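Local coordinates for protein reducing end xylose-releasing exo-oligoxylanase (Paenibacillus barengoltzii G22, PDB 5YXT) that probably hydrolyses xylo-oligosaccharides, releasing xylose from their reducing ends, as a glycoside hydrolase of family 8, at residues A26-L31 with S370-I375; Y227-C232 with A277-Q282. All blocks are in the same frame, centred on the assembly; numbering follows the deposited sequence.

Interaction 1 of 2, residues A26-L31 with S370-I375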
# COMPACT_ATOMS: atom_id res chain seq x y z
N ALA C 26 13.56 -25.06 0.33
CA ALA C 26 14.51 -24.00 0.70
C ALA C 26 14.26 -23.51 2.12
O ALA C 26 15.21 -23.10 2.81
CB ALA C 26 14.43 -22.83 -0.28
N ILE C 27 13.01 -23.50 2.57
CA ILE C 27 12.71 -23.08 3.93
C ILE C 27 13.36 -24.02 4.93
O ILE C 27 14.04 -23.59 5.87
CB ILE C 27 11.18 -22.98 4.13
CG1 ILE C 27 10.60 -21.85 3.29
CG2 ILE C 27 10.82 -22.78 5.59
CD1 ILE C 27 9.15 -22.04 2.94
N GLN C 28 13.18 -25.33 4.73
CA GLN C 28 13.77 -26.33 5.61
C GLN C 28 15.29 -26.22 5.63
O GLN C 28 15.91 -26.36 6.69
CB GLN C 28 13.34 -27.73 5.17
CG GLN C 28 12.00 -28.17 5.71
CD GLN C 28 11.97 -28.21 7.23
OE1 GLN C 28 11.01 -27.76 7.86
NE2 GLN C 28 13.03 -28.73 7.82
N ARG C 29 15.91 -26.00 4.47
CA ARG C 29 17.37 -25.89 4.42
C ARG C 29 17.86 -24.65 5.15
O ARG C 29 18.87 -24.68 5.84
CB ARG C 29 17.86 -25.90 2.97
N ARG C 30 17.14 -23.53 5.00
CA ARG C 30 17.52 -22.31 5.72
C ARG C 30 17.47 -22.52 7.23
O ARG C 30 18.38 -22.11 7.95
CB ARG C 30 16.61 -21.16 5.30
CG ARG C 30 17.08 -19.80 5.79
CD ARG C 30 18.44 -19.42 5.20
NE ARG C 30 18.31 -18.95 3.83
CZ ARG C 30 17.79 -17.78 3.48
NH1 ARG C 30 17.35 -16.94 4.41
NH2 ARG C 30 17.70 -17.45 2.19
N LEU C 31 16.40 -23.15 7.72
CA LEU C 31 16.30 -23.42 9.15
C LEU C 31 17.44 -24.31 9.63
O LEU C 31 18.10 -24.02 10.64
CB LEU C 31 14.95 -24.07 9.46
CG LEU C 31 14.67 -24.37 10.94
CD1 LEU C 31 14.92 -23.13 11.81
CD2 LEU C 31 13.25 -24.87 11.12
N SER C 370 8.36 -20.29 9.75
CA SER C 370 8.32 -21.56 9.05
C SER C 370 7.29 -22.51 9.64
O SER C 370 7.18 -23.65 9.18
CB SER C 370 9.71 -22.21 9.05
OG SER C 370 10.17 -22.49 10.37
N GLY C 371 6.52 -22.07 10.64
CA GLY C 371 5.55 -22.93 11.28
C GLY C 371 6.14 -23.88 12.29
O GLY C 371 5.57 -24.96 12.53
N ASN C 372 7.26 -23.51 12.92
CA ASN C 372 8.02 -24.40 13.79
C ASN C 372 8.22 -23.84 15.19
O ASN C 372 9.05 -24.36 15.94
CB ASN C 372 9.37 -24.71 13.14
CG ASN C 372 9.21 -25.68 11.97
OD1 ASN C 372 8.69 -26.77 12.16
ND2 ASN C 372 9.63 -25.27 10.77
N TYR C 373 7.49 -22.80 15.57
CA TYR C 373 7.49 -22.26 16.93
C TYR C 373 6.10 -22.61 17.48
O TYR C 373 5.14 -21.86 17.31
CB TYR C 373 7.77 -20.75 16.90
CG TYR C 373 8.24 -20.13 18.20
CD1 TYR C 373 8.02 -20.75 19.42
CD2 TYR C 373 8.90 -18.91 18.20
CE1 TYR C 373 8.44 -20.16 20.60
CE2 TYR C 373 9.34 -18.32 19.37
CZ TYR C 373 9.10 -18.94 20.57
OH TYR C 373 9.53 -18.33 21.74
N ARG C 374 6.01 -23.76 18.14
CA ARG C 374 4.73 -24.40 18.44
C ARG C 374 4.48 -24.54 19.93
O ARG C 374 5.39 -24.46 20.76
CB ARG C 374 4.66 -25.79 17.81
CG ARG C 374 4.94 -25.76 16.34
CD ARG C 374 4.62 -27.08 15.71
NE ARG C 374 4.85 -27.04 14.28
CZ ARG C 374 4.18 -27.79 13.41
NH1 ARG C 374 3.25 -28.64 13.84
NH2 ARG C 374 4.45 -27.68 12.11
N ILE C 375 3.21 -24.78 20.25
CA ILE C 375 2.76 -25.12 21.59
C ILE C 375 2.83 -26.64 21.70
O ILE C 375 2.10 -27.36 21.00
CB ILE C 375 1.35 -24.61 21.88
CG1 ILE C 375 1.30 -23.08 21.78
CG2 ILE C 375 0.89 -25.09 23.24
CD1 ILE C 375 -0.11 -22.50 21.66
O HOH W 1 9.73 -25.60 7.35
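Leu-31 sets CD2 above the amide plane of Asn-372 at its nitrogen, 3.7 Å from ND2. At the edge of the same amide, Asn-372 ND2 donates to Ser-370 OG (2.9 Å), which lies close to the amide plane. A water molecule also sits near this plane. It donates to Gln-28 OE1 at 2.6 Å and accepts a weak bond from Asn-372 ND2. The amide planes of Gln-28 and Asn-372 stand almost perpendicular, 87° apart, and the water bridges them. Their direct approach, Gln-28 OE1 to Asn-372 ND2, is 4.1 Å. A bend at chi2 (-60°) turns the chain of Gln-28 at CD, and OE1 meets the water. Ile-27 makes an apolar contact, CG2 to Ser-370 CB at 3.7 Å. The bond from Asn-372 probably limits rotation of its amide. Ser-370 OG is also bonded to the carbonyls of Leu-366 and Leu-367, so this buried hydroxyl is well satisfied. Gly-371, with positive phi, ends helix 355-369 in a Schellman motif. Its carbonyl takes a bond from Arg-374 NE. The contact thus sets one side of helix 24-40 against the loop that leaves helix 355-369, and Leu-31 also packs on Leu-363 and Leu-367 of that helix.

Interaction 2 of 2, residues Y227-C232 with A277-Q282; sequences YLHLAC and AADPWQ
Trp-281 holds CG anti to its backbone N (chi1 172°), and His-229 holds CG beside its own backbone N, anti to the carbonyl carbon. The two side chains slide past each other in opposite directions, and their rings stack. The imidazole lies face to face on the five-membered ring of the indole, with centroids 3.7 Å apart and planes 21° apart. His-229 CE1 comes to 3.4 Å from Trp-281 CG. His-229 CA adds a CH-pi contact over the six-membered ring. At the far end of the indole, Trp-281 CH2 lies 3.3 Å from Leu-228 O. Cys-232 SG meets the indole edge, 4.0 Å from Trp-281 CH2, as a sulfur-aromatic contact. Leu-228 CB adds apolar packing on CZ3. Asp-279 meets His-229 tip to tip, in nearly the same plane. His-229 NE2 donates to the syn lone pair of Asp-279 OD2 at 2.8 Å, and the bond is almost straight at 173°. Asp-279 OD1 caps the following helix by accepting from Trp-281 N (3.1 Å). An alanine in place of Trp-281 would probably open a gap beside Leu-228 and Cys-232 and leave the imidazole without its stacking partner. The carboxylate thus ties the end of helix 214-231 to the start of helix 281-294. Its charge would be expected to polarise the imidazole and may favour protonation of His-229.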
# COMPACT_ATOMS: atom_id res chain seq x y z
N TYR C 227 -2.40 -4.04 28.54
CA TYR C 227 -1.30 -3.14 28.87
C TYR C 227 -0.55 -2.71 27.62
O TYR C 227 -0.15 -1.55 27.49
CB TYR C 227 -0.35 -3.81 29.86
CG TYR C 227 0.91 -2.99 30.07
CD1 TYR C 227 0.87 -1.85 30.85
CD2 TYR C 227 2.11 -3.34 29.45
CE1 TYR C 227 1.98 -1.08 31.03
CE2 TYR C 227 3.24 -2.56 29.63
CZ TYR C 227 3.16 -1.44 30.43
OH TYR C 227 4.26 -0.65 30.63
N LEU C 228 -0.35 -3.63 26.67
CA LEU C 228 0.39 -3.27 25.47
C LEU C 228 -0.31 -2.17 24.68
O LEU C 228 0.37 -1.43 23.95
CB LEU C 228 0.62 -4.50 24.61
CG LEU C 228 1.57 -5.52 25.26
CD1 LEU C 228 1.66 -6.78 24.39
CD2 LEU C 228 2.95 -4.90 25.47
N HIS C 229 -1.64 -2.03 24.82
CA HIS C 229 -2.35 -0.90 24.23
C HIS C 229 -1.83 0.43 24.75
O HIS C 229 -1.84 1.43 24.03
CB HIS C 229 -3.86 -0.95 24.53
CG HIS C 229 -4.60 -2.05 23.85
ND1 HIS C 229 -5.87 -1.88 23.33
CD2 HIS C 229 -4.28 -3.35 23.64
CE1 HIS C 229 -6.29 -3.02 22.82
NE2 HIS C 229 -5.35 -3.93 23.00
N LEU C 230 -1.42 0.46 26.02
CA LEU C 230 -0.91 1.69 26.63
C LEU C 230 0.54 1.94 26.25
O LEU C 230 0.95 3.09 26.08
CB LEU C 230 -1.02 1.61 28.15
CG LEU C 230 -2.36 1.26 28.77
CD1 LEU C 230 -2.23 1.30 30.27
CD2 LEU C 230 -3.36 2.28 28.30
N ALA C 231 1.33 0.88 26.16
CA ALA C 231 2.77 1.06 25.98
C ALA C 231 3.13 1.39 24.54
O ALA C 231 4.10 2.11 24.30
CB ALA C 231 3.52 -0.19 26.45
N CYS C 232 2.37 0.89 23.57
CA CYS C 232 2.70 1.13 22.16
C CYS C 232 2.17 2.49 21.71
O CYS C 232 1.01 2.82 21.95
CB CYS C 232 2.12 0.01 21.30
SG CYS C 232 2.95 -1.58 21.54
N ALA C 277 -4.85 -15.68 18.62
CA ALA C 277 -5.72 -14.83 17.81
C ALA C 277 -6.77 -14.14 18.69
O ALA C 277 -7.96 -14.10 18.36
CB ALA C 277 -6.37 -15.63 16.68
N ALA C 278 -6.31 -13.59 19.80
CA ALA C 278 -7.17 -13.16 20.90
C ALA C 278 -7.53 -11.68 20.87
O ALA C 278 -8.58 -11.30 21.38
CB ALA C 278 -6.51 -13.45 22.25
N ASP C 279 -6.67 -10.82 20.33
CA ASP C 279 -6.87 -9.38 20.41
C ASP C 279 -6.60 -8.79 19.04
O ASP C 279 -5.44 -8.66 18.62
CB ASP C 279 -5.96 -8.75 21.46
CG ASP C 279 -6.19 -7.26 21.61
OD1 ASP C 279 -7.10 -6.70 20.96
OD2 ASP C 279 -5.46 -6.64 22.41
N PRO C 280 -7.65 -8.42 18.30
CA PRO C 280 -7.46 -7.87 16.95
C PRO C 280 -6.64 -6.58 16.92
O PRO C 280 -6.05 -6.26 15.89
CB PRO C 280 -8.89 -7.63 16.45
CG PRO C 280 -9.77 -8.43 17.38
CD PRO C 280 -9.07 -8.49 18.69
N TRP C 281 -6.57 -5.86 18.04
CA TRP C 281 -5.71 -4.69 18.11
C TRP C 281 -4.28 -5.01 17.74
O TRP C 281 -3.58 -4.17 17.17
CB TRP C 281 -5.78 -4.09 19.52
CG TRP C 281 -4.79 -3.00 19.75
CD1 TRP C 281 -4.98 -1.66 19.55
CD2 TRP C 281 -3.45 -3.14 20.25
NE1 TRP C 281 -3.84 -0.96 19.87
CE2 TRP C 281 -2.89 -1.85 20.30
CE3 TRP C 281 -2.68 -4.23 20.63
CZ2 TRP C 281 -1.59 -1.62 20.75
CZ3 TRP C 281 -1.37 -4.01 21.07
CH2 TRP C 281 -0.84 -2.70 21.12
N GLN C 282 -3.82 -6.22 18.06
CA GLN C 282 -2.44 -6.60 17.73
C GLN C 282 -2.14 -6.45 16.24
O GLN C 282 -1.04 -6.03 15.87
CB GLN C 282 -2.17 -8.04 18.19
CG GLN C 282 -2.34 -8.20 19.70
CD GLN C 282 -2.14 -9.62 20.18
OE1 GLN C 282 -2.20 -10.57 19.39
NE2 GLN C 282 -1.89 -9.77 21.47

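Interaction 2 is nested along the chain inside the long loop closed by interaction 1. Their centres are 26 Å apart and their nearest atoms about 9 Å apart, so they do not touch. Helix 263-276 is a neighbour of both. Trp-275 bonds to Tyr-373 O and packs on Ile-375 beside interaction 1. Val-265 and Leu-269 pack on Cys-232 and Leu-228 of interaction 2. Each contact lies about 17 Å from the centre of the chain. Interaction 1 sets helix 24-40 against the loop after helix 355-369; interaction 2 joins the end of helix 214-231 to the start of helix 281-294. Family 8 enzymes have an (alpha/alpha)6 barrel fold. Near interaction 2, Pro-280 packs on Tyr-20 of a second subunit.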